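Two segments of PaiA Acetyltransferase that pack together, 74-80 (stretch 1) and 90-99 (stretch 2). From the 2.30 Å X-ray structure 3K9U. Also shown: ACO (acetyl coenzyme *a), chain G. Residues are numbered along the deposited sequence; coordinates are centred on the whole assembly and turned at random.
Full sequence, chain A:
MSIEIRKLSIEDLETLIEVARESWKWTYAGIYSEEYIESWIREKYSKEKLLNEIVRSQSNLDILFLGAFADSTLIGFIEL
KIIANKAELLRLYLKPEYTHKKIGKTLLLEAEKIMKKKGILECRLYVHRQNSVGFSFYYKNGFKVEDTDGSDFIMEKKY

Stretch 1, residues 74-80: LIGFIEL
Stretch 2 (90-99) LRLYLKPEYT

Strands 74-80 and 90-94 run antiparallel, their axes 171° apart and 4.6 Å at closest approach; the two stretches bury 720 Å² between them, both sides summed. The register pairs Gly-76 with Leu-94, Phe-77 with Tyr-93, Ile-78 with Leu-92 and Glu-79 with Arg-91.

Leu-90 (phi/psi -89/-31) departs from extended geometry; its N donates to Glu-79 O at 2.9 Å. Glu-79 O also accepts a weak bond from Arg-91 N at 3.3 Å, while Glu-79 N reaches Arg-91 O at 2.8 Å. On the face that carries Phe-77, Glu-79, Arg-91 and Tyr-93, Glu-79 (t, t) meets the guanidinium of Arg-91 (chi1 -130°, chi2 132°) at its edge: Arg-91 NE lies 2.7 Å from Glu-79 OE1 and Arg-91 NH1 3.0 Å from Glu-79 OE2, a bidentate salt bridge pairing opposite charges. Arg-91 CG also touches the Phe-77 ring edge, 3.9 Å from Phe-77 CE2.

Leu-92 (t, p; -155/110) turns to the other face, its CD1 3.9 Å from CB of Ile-78 (t, t), both buried and apolar. ACO N4P donates to Leu-92 O at 2.7 Å.

Tyr-93 (chi1 m) shares the face of buried Phe-77 (chi1 p), with Phe-77 CZ 4.0 Å from Tyr-93 CB. Phe-77 N to Tyr-93 O (3.0 Å) and Tyr-93 N to Phe-77 O (3.2 Å) close the hydrogen-bonded pair.

At Leu-94 (m, t) the CA atoms of Gly-76 and Leu-94 approach to 3.9 Å. Glycine suits this site: an ideal CB on Gly-76 would fall 2.2 Å from Leu-94 CD2, a clash. Leu-94 N donates to ACO O9P at 3.0 Å.

Lys-95 N ends the ladder on Ile-75 O (2.9 Å, 169°). The Lys-95 CA-to-CB bond points toward stretch 1, but Lys-95 NZ donates a weak 3.0 Å hydrogen bond, part of a salt bridge, to Glu-97 OE2. The 3-10 segment 96-98 brings Tyr-98 (chi1 m, chi2 -90°) back: buried Ile-75 (p, p; -125/6) sets CG2 over its face, 3.8 Å from the Tyr-98 ring centroid.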

ATOM      1  N   LEU A  74      -4.853 -14.927   7.320  1.00 20.28           N
ATOM      2  CA  LEU A  74      -4.946 -14.957   5.853  1.00 20.29           C
ATOM      3  C   LEU A  74      -4.953 -13.527   5.297  1.00 19.54           C
ATOM      4  O   LEU A  74      -5.852 -12.757   5.616  1.00 19.70           O
ATOM      5  CB  LEU A  74      -6.209 -15.712   5.375  1.00 20.01           C
ATOM      6  CG  LEU A  74      -6.303 -15.876   3.844  1.00 22.65           C
ATOM      7  CD1 LEU A  74      -5.282 -16.904   3.327  1.00 24.28           C
ATOM      8  CD2 LEU A  74      -7.686 -16.292   3.404  1.00 24.75           C
ATOM      9  N   ILE A  75      -3.971 -13.159   4.469  1.00 18.02           N
ATOM     10  CA  ILE A  75      -3.990 -11.819   3.887  1.00 17.64           C
ATOM     11  C   ILE A  75      -3.931 -11.771   2.351  1.00 18.23           C
ATOM     12  O   ILE A  75      -3.784 -10.698   1.775  1.00 19.23           O
ATOM     13  CB  ILE A  75      -2.908 -10.917   4.481  1.00 16.80           C
ATOM     14  CG1 ILE A  75      -1.494 -11.537   4.388  1.00 18.44           C
ATOM     15  CG2 ILE A  75      -3.252 -10.574   5.977  1.00 20.38           C
ATOM     16  CD1 ILE A  75      -0.856 -11.656   2.940  1.00 14.16           C
ATOM     17  N   GLY A  76      -3.998 -12.923   1.685  1.00 17.92           N
ATOM     18  CA  GLY A  76      -3.931 -12.958   0.220  1.00 17.02           C
ATOM     19  C   GLY A  76      -4.124 -14.372  -0.280  1.00 17.35           C
ATOM     20  O   GLY A  76      -4.080 -15.330   0.515  1.00 17.18           O
ATOM     21  N   PHE A  77      -4.351 -14.525  -1.577  1.00 17.04           N
ATOM     22  CA  PHE A  77      -4.487 -15.859  -2.150  1.00 17.76           C
ATOM     23  C   PHE A  77      -4.207 -15.873  -3.631  1.00 17.44           C
ATOM     24  O   PHE A  77      -4.183 -14.845  -4.245  1.00 17.80           O
ATOM     25  CB  PHE A  77      -5.908 -16.381  -1.914  1.00 17.52           C
ATOM     26  CG  PHE A  77      -6.982 -15.513  -2.536  1.00 18.52           C
ATOM     27  CD1 PHE A  77      -7.516 -14.422  -1.839  1.00 19.28           C
ATOM     28  CD2 PHE A  77      -7.433 -15.751  -3.810  1.00 19.63           C
ATOM     29  CE1 PHE A  77      -8.498 -13.605  -2.411  1.00 19.12           C
ATOM     30  CE2 PHE A  77      -8.414 -14.939  -4.385  1.00 20.43           C
ATOM     31  CZ  PHE A  77      -8.950 -13.863  -3.675  1.00 17.69           C
ATOM     32  N   ILE A  78      -4.047 -17.061  -4.198  1.00 18.50           N
ATOM     33  CA  ILE A  78      -3.805 -17.218  -5.609  1.00 18.94           C
ATOM     34  C   ILE A  78      -4.571 -18.436  -6.096  1.00 20.13           C
ATOM     35  O   ILE A  78      -4.709 -19.410  -5.360  1.00 20.91           O
ATOM     36  CB  ILE A  78      -2.289 -17.354  -5.904  1.00 18.98           C
ATOM     37  CG1 ILE A  78      -2.019 -17.144  -7.397  1.00 18.19           C
ATOM     38  CG2 ILE A  78      -1.756 -18.703  -5.395  1.00 15.94           C
ATOM     39  CD1 ILE A  78      -0.513 -17.238  -7.834  1.00 15.43           C
ATOM     40  N   GLU A  79      -5.106 -18.359  -7.314  1.00 21.44           N
ATOM     41  CA  GLU A  79      -5.819 -19.463  -7.934  1.00 23.01           C
ATOM     42  C   GLU A  79      -5.267 -19.690  -9.337  1.00 23.54           C
ATOM     43  O   GLU A  79      -5.203 -18.766 -10.127  1.00 23.52           O
ATOM     44  CB  GLU A  79      -7.335 -19.185  -8.009  1.00 23.75           C
ATOM     45  CG  GLU A  79      -8.169 -20.411  -8.569  1.00 27.05           C
ATOM     46  CD  GLU A  79      -9.692 -20.187  -8.620  1.00 31.54           C
ATOM     47  OE1 GLU A  79     -10.163 -19.218  -9.278  1.00 36.55           O
ATOM     48  OE2 GLU A  79     -10.429 -20.995  -8.000  1.00 37.01           O
ATOM     49  N   LEU A  80      -4.874 -20.920  -9.636  1.00 25.32           N
ATOM     50  CA  LEU A  80      -4.507 -21.301 -11.003  1.00 26.91           C
ATOM     51  C   LEU A  80      -5.127 -22.618 -11.433  1.00 26.84           C
ATOM     52  O   LEU A  80      -5.236 -23.521 -10.621  1.00 29.10           O
ATOM     53  CB  LEU A  80      -2.994 -21.438 -11.152  1.00 27.37           C
ATOM     54  CG  LEU A  80      -2.119 -20.347 -10.575  1.00 27.73           C
ATOM     55  CD1 LEU A  80      -1.696 -20.756  -9.190  1.00 27.80           C
ATOM     56  CD2 LEU A  80      -0.921 -20.166 -11.502  1.00 29.78           C
ATOM     57  N   LEU A  90      -5.745 -17.414 -12.594  1.00 25.11           N
ATOM     58  CA  LEU A  90      -7.091 -16.852 -12.620  1.00 25.39           C
ATOM     59  C   LEU A  90      -7.229 -15.699 -11.676  1.00 24.89           C
ATOM     60  O   LEU A  90      -7.994 -14.805 -11.933  1.00 24.90           O
ATOM     61  CB  LEU A  90      -8.151 -17.892 -12.244  1.00 24.85           C
ATOM     62  CG  LEU A  90      -8.273 -19.100 -13.168  1.00 28.61           C
ATOM     63  CD1 LEU A  90      -9.121 -20.180 -12.456  1.00 28.88           C
ATOM     64  CD2 LEU A  90      -8.864 -18.716 -14.543  1.00 28.27           C
ATOM     65  N   ARG A  91      -6.487 -15.732 -10.577  1.00 25.82           N
ATOM     66  CA  ARG A  91      -6.799 -14.910  -9.407  1.00 26.41           C
ATOM     67  C   ARG A  91      -5.559 -14.695  -8.526  1.00 24.43           C
ATOM     68  O   ARG A  91      -4.909 -15.666  -8.138  1.00 23.50           O
ATOM     69  CB  ARG A  91      -7.865 -15.670  -8.603  1.00 27.42           C
ATOM     70  CG  ARG A  91      -9.056 -14.883  -8.211  1.00 32.37           C
ATOM     71  CD  ARG A  91     -10.388 -15.554  -8.508  1.00 32.39           C
ATOM     72  NE  ARG A  91     -10.643 -16.909  -7.993  1.00 34.03           N
ATOM     73  CZ  ARG A  91     -11.604 -17.262  -7.122  1.00 37.54           C
ATOM     74  NH1 ARG A  91     -11.781 -18.548  -6.832  1.00 37.76           N
ATOM     75  NH2 ARG A  91     -12.382 -16.366  -6.503  1.00 36.52           N
ATOM     76  N   LEU A  92      -5.262 -13.443  -8.185  1.00 22.82           N
ATOM     77  CA  LEU A  92      -4.199 -13.131  -7.229  1.00 23.42           C
ATOM     78  C   LEU A  92      -4.450 -11.798  -6.580  1.00 22.52           C
ATOM     79  O   LEU A  92      -4.327 -10.755  -7.226  1.00 21.40           O
ATOM     80  CB  LEU A  92      -2.834 -13.106  -7.927  1.00 23.92           C
ATOM     81  CG  LEU A  92      -1.594 -12.710  -7.145  1.00 24.08           C
ATOM     82  CD1 LEU A  92      -1.473 -13.576  -5.956  1.00 26.92           C
ATOM     83  CD2 LEU A  92      -0.352 -12.838  -8.019  1.00 27.42           C
ATOM     84  N   TYR A  93      -4.778 -11.843  -5.296  1.00 21.57           N
ATOM     85  CA  TYR A  93      -5.204 -10.663  -4.565  1.00 21.62           C
ATOM     86  C   TYR A  93      -4.653 -10.694  -3.141  1.00 21.31           C
ATOM     87  O   TYR A  93      -4.755 -11.713  -2.473  1.00 20.70           O
ATOM     88  CB  TYR A  93      -6.746 -10.583  -4.526  1.00 21.71           C
ATOM     89  CG  TYR A  93      -7.374 -10.310  -5.868  1.00 22.18           C
ATOM     90  CD1 TYR A  93      -7.459  -9.015  -6.364  1.00 23.33           C
ATOM     91  CD2 TYR A  93      -7.846 -11.348  -6.664  1.00 23.52           C
ATOM     92  CE1 TYR A  93      -8.002  -8.756  -7.599  1.00 23.27           C
ATOM     93  CE2 TYR A  93      -8.398 -11.097  -7.909  1.00 25.15           C
ATOM     94  CZ  TYR A  93      -8.486  -9.802  -8.363  1.00 24.64           C
ATOM     95  OH  TYR A  93      -9.031  -9.539  -9.594  1.00 28.44           O
ATOM     96  N   LEU A  94      -4.085  -9.569  -2.701  1.00 20.69           N
ATOM     97  CA  LEU A  94      -3.672  -9.348  -1.325  1.00 19.95           C
ATOM     98  C   LEU A  94      -4.489  -8.206  -0.728  1.00 21.36           C
ATOM     99  O   LEU A  94      -4.949  -7.313  -1.470  1.00 20.20           O
ATOM    100  CB  LEU A  94      -2.224  -8.899  -1.270  1.00 19.97           C
ATOM    101  CG  LEU A  94      -1.205  -9.756  -2.010  1.00 22.09           C
ATOM    102  CD1 LEU A  94       0.251  -9.163  -1.874  1.00 16.68           C
ATOM    103  CD2 LEU A  94      -1.298 -11.197  -1.507  1.00 18.40           C
ATOM    104  N   LYS A  95      -4.589  -8.195   0.608  1.00 20.98           N
ATOM    105  CA  LYS A  95      -5.003  -7.007   1.343  1.00 22.17           C
ATOM    106  C   LYS A  95      -4.093  -5.860   0.960  1.00 21.63           C
ATOM    107  O   LYS A  95      -2.871  -6.027   0.937  1.00 22.17           O
ATOM    108  CB  LYS A  95      -4.897  -7.196   2.855  1.00 22.75           C
ATOM    109  CG  LYS A  95      -6.052  -7.896   3.519  1.00 26.11           C
ATOM    110  CD  LYS A  95      -5.960  -7.781   5.099  1.00 31.23           C
ATOM    111  CE  LYS A  95      -6.612  -6.493   5.747  1.00 34.04           C
ATOM    112  NZ  LYS A  95      -5.646  -5.418   6.255  1.00 34.57           N
ATOM    113  N   PRO A  96      -4.673  -4.674   0.699  1.00 21.30           N
ATOM    114  CA  PRO A  96      -3.869  -3.542   0.196  1.00 20.80           C
ATOM    115  C   PRO A  96      -2.674  -3.186   1.048  1.00 20.58           C
ATOM    116  O   PRO A  96      -1.602  -2.849   0.519  1.00 21.47           O
ATOM    117  CB  PRO A  96      -4.864  -2.388   0.160  1.00 20.99           C
ATOM    118  CG  PRO A  96      -6.210  -3.104  -0.036  1.00 22.87           C
ATOM    119  CD  PRO A  96      -6.121  -4.381   0.711  1.00 20.73           C
ATOM    120  N   GLU A  97      -2.829  -3.278   2.358  1.00 20.72           N
ATOM    121  CA  GLU A  97      -1.757  -2.856   3.260  1.00 21.50           C
ATOM    122  C   GLU A  97      -0.624  -3.896   3.348  1.00 20.06           C
ATOM    123  O   GLU A  97       0.389  -3.613   3.966  1.00 19.81           O
ATOM    124  CB  GLU A  97      -2.283  -2.397   4.657  1.00 21.06           C
ATOM    125  CG  GLU A  97      -3.424  -3.196   5.242  1.00 30.11           C
ATOM    126  CD  GLU A  97      -4.814  -2.729   4.736  1.00 37.39           C
ATOM    127  OE1 GLU A  97      -5.250  -1.602   5.124  1.00 42.72           O
ATOM    128  OE2 GLU A  97      -5.461  -3.477   3.961  1.00 32.88           O
ATOM    129  N   TYR A  98      -0.816  -5.066   2.723  1.00 19.06           N
ATOM    130  CA  TYR A  98       0.189  -6.117   2.628  1.00 19.13           C
ATOM    131  C   TYR A  98       0.831  -6.187   1.241  1.00 18.99           C
ATOM    132  O   TYR A  98       1.642  -7.064   1.023  1.00 16.83           O
ATOM    133  CB  TYR A  98      -0.420  -7.491   2.975  1.00 19.43           C
ATOM    134  CG  TYR A  98      -0.633  -7.635   4.461  1.00 21.30           C
ATOM    135  CD1 TYR A  98       0.371  -8.166   5.268  1.00 21.64           C
ATOM    136  CD2 TYR A  98      -1.790  -7.163   5.082  1.00 21.57           C
ATOM    137  CE1 TYR A  98       0.215  -8.268   6.662  1.00 22.98           C
ATOM    138  CE2 TYR A  98      -1.947  -7.257   6.493  1.00 22.46           C
ATOM    139  CZ  TYR A  98      -0.936  -7.821   7.252  1.00 22.05           C
ATOM    140  OH  TYR A  98      -1.030  -7.948   8.603  1.00 29.59           O
ATOM    141  N   THR A  99       0.487  -5.257   0.334  1.00 18.92           N
ATOM    142  CA  THR A  99       1.112  -5.209  -0.999  1.00 18.47           C
ATOM    143  C   THR A  99       2.497  -4.581  -0.917  1.00 18.43           C
ATOM    144  O   THR A  99       2.821  -3.967   0.067  1.00 15.62           O
ATOM    145  CB  THR A  99       0.300  -4.385  -2.014  1.00 19.22           C
ATOM    146  OG1 THR A  99       0.171  -3.024  -1.544  1.00 16.25           O
ATOM    147  CG2 THR A  99      -1.111  -5.030  -2.250  1.00 14.23           C
TER
HETATM  148  N1A ACO G 164       1.220   0.416  -5.379  1.00 21.12           N
HETATM  149  C2A ACO G 164       1.701   0.444  -6.646  1.00 22.95           C
HETATM  150  N3A ACO G 164       2.327  -0.607  -7.204  1.00 24.34           N
HETATM  151  C4A ACO G 164       2.478  -1.769  -6.543  1.00 20.55           C
HETATM  152  C5A ACO G 164       1.965  -1.834  -5.177  1.00 21.31           C
HETATM  153  C6A ACO G 164       1.294  -0.652  -4.610  1.00 19.48           C
HETATM  154  N6A ACO G 164       0.802  -0.640  -3.347  1.00 21.44           N
HETATM  155  N7A ACO G 164       2.233  -3.048  -4.731  1.00 20.76           N
HETATM  156  C8A ACO G 164       2.873  -3.702  -5.712  1.00 20.79           C
HETATM  157  N9A ACO G 164       3.007  -2.956  -6.818  1.00 21.06           N
HETATM  158  C1B ACO G 164       3.705  -3.416  -8.062  1.00 21.34           C
HETATM  159  C2B ACO G 164       4.848  -2.509  -8.523  1.00 20.85           C
HETATM  160  O2B ACO G 164       5.079  -2.629  -9.952  1.00 25.06           O
HETATM  161  C3B ACO G 164       6.048  -3.026  -7.785  1.00 23.55           C
HETATM  162  O3B ACO G 164       7.273  -2.699  -8.467  1.00 24.00           O
HETATM  163  P3B ACO G 164       8.051  -1.348  -7.978  1.00 22.96           P
HETATM  164  O7A ACO G 164       8.708  -1.797  -6.736  1.00 20.13           O
HETATM  165  O8A ACO G 164       6.941  -0.324  -7.778  1.00 21.93           O
HETATM  166  O9A ACO G 164       8.942  -1.103  -9.184  1.00 24.33           O
HETATM  167  C4B ACO G 164       5.760  -4.507  -7.624  1.00 22.74           C
HETATM  168  O4B ACO G 164       4.349  -4.671  -7.824  1.00 22.63           O
HETATM  169  C5B ACO G 164       6.139  -5.057  -6.265  1.00 22.39           C
HETATM  170  O5B ACO G 164       6.269  -6.486  -6.291  1.00 22.16           O
HETATM  171  P1A ACO G 164       5.703  -7.396  -5.088  1.00 20.66           P
HETATM  172  O1A ACO G 164       6.060  -6.775  -3.745  1.00 21.49           O
HETATM  173  O2A ACO G 164       6.072  -8.835  -5.333  1.00 21.12           O
HETATM  174  O3A ACO G 164       4.113  -7.199  -5.361  1.00 20.63           O
HETATM  175  P2A ACO G 164       2.968  -7.635  -4.294  1.00 19.50           P
HETATM  176  O4A ACO G 164       2.254  -6.361  -3.906  1.00 17.13           O
HETATM  177  O5A ACO G 164       3.538  -8.574  -3.237  1.00 18.44           O
HETATM  178  O6A ACO G 164       1.988  -8.502  -5.196  1.00 18.27           O
HETATM  179  CBP ACO G 164       0.000  -7.984  -6.411  1.00 19.04           C
HETATM  180  CCP ACO G 164       1.517  -8.029  -6.453  1.00 18.22           C
HETATM  181  CDP ACO G 164      -0.532  -7.560  -7.766  1.00 16.68           C
HETATM  182  CEP ACO G 164      -0.477  -9.404  -6.121  1.00 18.57           C
HETATM  183  CAP ACO G 164      -0.488  -7.031  -5.294  1.00 19.13           C
HETATM  184  OAP ACO G 164       0.064  -5.716  -5.436  1.00 24.45           O
HETATM  185  C9P ACO G 164      -1.985  -6.916  -5.214  1.00 19.27           C
HETATM  186  O9P ACO G 164      -2.622  -7.772  -4.628  1.00 19.14           O
HETATM  187  N8P ACO G 164      -2.527  -5.887  -5.821  1.00 21.63           N
HETATM  188  C7P ACO G 164      -3.951  -5.657  -5.916  1.00 24.60           C
HETATM  189  C6P ACO G 164      -4.732  -6.749  -6.630  1.00 25.14           C
HETATM  190  C5P ACO G 164      -4.289  -7.030  -8.050  1.00 28.25           C
HETATM  191  O5P ACO G 164      -4.026  -6.138  -8.844  1.00 30.80           O
HETATM  192  N4P ACO G 164      -4.254  -8.317  -8.404  1.00 30.37           N
HETATM  193  C3P ACO G 164      -3.972  -8.737  -9.775  1.00 30.14           C
HETATM  194  C2P ACO G 164      -5.274  -8.884 -10.549  1.00 31.95           C
HETATM  195  S1P ACO G 164      -5.041  -9.654 -12.122  1.00 33.48           S
HETATM  196  C   ACO G 164      -5.366 -11.289 -11.832  0.70 34.14           C
HETATM  197  O   ACO G 164      -5.790 -11.614 -10.729  0.70 33.49           O
HETATM  198  CH3 ACO G 164      -5.173 -12.329 -12.920  0.70 33.84           C